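PDB 3GLV: lipopolysaccharide core biosynthesis protein from Thermoplasma volcanium GSS1, which probably acts as an FAD synthase, a nucleotidyltransferase that transfers the AMP portion of ATP to FMN to give FAD and diphosphate. Local coordinates for the interface of chains A and B. Sequence-based numbering; all coordinates share one arbitrary frame. Chains: chain A/B, Lipopolysaccharide core biosynthesis protein.

The interface of chains A and B. Residues chain A 16, 19, 23, 65; chain B 58-59, 62.
A:Lys23 and B:Glu62 each bend once to meet across the dimer interface. The lysine chain is extended except for a kink at chi3 (-68°), which turns its ammonium toward chain B. The glutamate folds at chi2 (-63°), and this brings its carboxylate toward the lysine tip. The two side chains run at about a right angle to each other. They form a salt bridge and hydrogen bond, 2.6 Å from A:Lys23 NZ to B:Glu62 OE2. The ammonium comes to OE2 on its syn side, 21° out of the carboxylate plane. The other carboxylate oxygen, B:Glu62 OE1, turns to water 1, at 2.9 Å. The same water lies 2.7 Å from the backbone oxygen B:Glu62 O. The backbone nitrogen A:Val65 N is 3.1 Å from the oxygen of water 1. The water thus closes B:Glu62 back on its own main chain and links it to chain A. With OE2 on the lysine and OE1 on the water, the carboxylate is probably restrained from turning. An alanine here would probably leave the A:Lys23 ammonium without its carboxylate mate and water 1 less firmly held.

The aliphatic part of the glutamate also packs. Its CG lies 3.7 Å from A:Ile19 CG2. A:Ile19 points its other branch at B:Leu59, where CG1 meets B:Leu59 CD1 at 3.4 Å, a tight contact. A:Ile19 CD1 presses on that same methyl. Further along, A:Leu16 CD2 rests on B:Ala58 CB at 3.8 Å. The small alanine methyl sits against both leucine methyl groups.

A:Leu16, A:Ile19 and A:Lys23 lie along one side of helix 16-26, while A:Val65 is in a loop. A:Leu16 belongs to the HxGH nucleotide-binding motif of the cytidylyltransferase-like fold, so the interface probably borders the ATP site. B:Ala58 and B:Leu59 lie near the C-terminal end of helix 53-61, and B:Glu62 follows it. The two-fold axis of the homodimer repeats the patch with the chains exchanged.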
loop_
_atom_site.group_PDB
_atom_site.type_symbol
_atom_site.label_atom_id
_atom_site.label_comp_id
_atom_site.label_asym_id
_atom_site.label_seq_id
_atom_site.Cartn_x
_atom_site.Cartn_y
_atom_site.Cartn_z
ATOM N N LEU A 16 8.317 -3.854 -0.408
ATOM C CA LEU A 16 9.052 -2.677 0.023
ATOM C C LEU A 16 10.010 -2.133 -1.057
ATOM O O LEU A 16 10.435 -0.966 -0.999
ATOM C CB LEU A 16 9.778 -2.916 1.361
ATOM C CG LEU A 16 8.834 -2.882 2.587
ATOM C CD1 LEU A 16 9.521 -3.258 3.860
ATOM C CD2 LEU A 16 8.167 -1.518 2.770
ATOM N N ILE A 19 7.834 0.260 -2.741
ATOM C CA ILE A 19 7.732 1.423 -1.884
ATOM C C ILE A 19 8.988 2.292 -2.020
ATOM O O ILE A 19 8.889 3.534 -2.087
ATOM C CB ILE A 19 7.566 1.033 -0.410
ATOM C CG1 ILE A 19 6.252 0.250 -0.184
ATOM C CG2 ILE A 19 7.603 2.298 0.496
ATOM C CD1 ILE A 19 4.985 0.968 -0.821
ATOM N N LYS A 23 8.526 6.050 -3.302
ATOM C CA LYS A 23 8.861 7.063 -2.327
ATOM C C LYS A 23 10.009 7.928 -2.760
ATOM O O LYS A 23 9.968 9.176 -2.575
ATOM C CB LYS A 23 9.119 6.455 -0.966
ATOM C CG LYS A 23 9.458 7.439 0.089
ATOM C CD LYS A 23 9.572 6.790 1.526
ATOM C CE LYS A 23 8.212 6.286 2.059
ATOM N NZ LYS A 23 8.418 5.940 3.495
ATOM N N VAL A 65 2.276 8.234 -1.057
ATOM C CA VAL A 65 3.177 8.969 -1.921
ATOM C C VAL A 65 2.673 9.108 -3.360
ATOM O O VAL A 65 3.244 9.892 -4.117
ATOM C CB VAL A 65 4.618 8.364 -1.909
ATOM C CG1 VAL A 65 5.168 8.348 -0.486
ATOM C CG2 VAL A 65 4.674 7.004 -2.554
ATOM N N ALA B 58 5.604 -1.986 7.749
ATOM C CA ALA B 58 6.074 -0.869 6.940
ATOM C C ALA B 58 5.206 -0.630 5.731
ATOM O O ALA B 58 4.914 0.514 5.371
ATOM C CB ALA B 58 7.536 -1.097 6.508
ATOM N N LEU B 59 4.761 -1.696 5.087
ATOM C CA LEU B 59 3.886 -1.532 3.961
ATOM C C LEU B 59 2.540 -0.984 4.378
ATOM O O LEU B 59 2.018 -0.092 3.754
ATOM C CB LEU B 59 3.734 -2.866 3.223
ATOM C CG LEU B 59 3.145 -2.877 1.847
ATOM C CD1 LEU B 59 3.744 -1.750 0.958
ATOM C CD2 LEU B 59 3.383 -4.250 1.201
ATOM N N GLU B 62 2.311 2.766 4.735
ATOM C CA GLU B 62 2.379 3.561 3.522
ATOM C C GLU B 62 1.027 3.888 2.935
ATOM O O GLU B 62 0.946 4.566 1.884
ATOM C CB GLU B 62 3.244 2.833 2.465
ATOM C CG GLU B 62 4.761 2.764 2.855
ATOM C CD GLU B 62 5.453 4.119 2.967
ATOM O OE1 GLU B 62 5.091 5.062 2.265
ATOM O OE2 GLU B 62 6.423 4.273 3.739
HETATM O O HOH W 1 2.951 5.577 0.396
#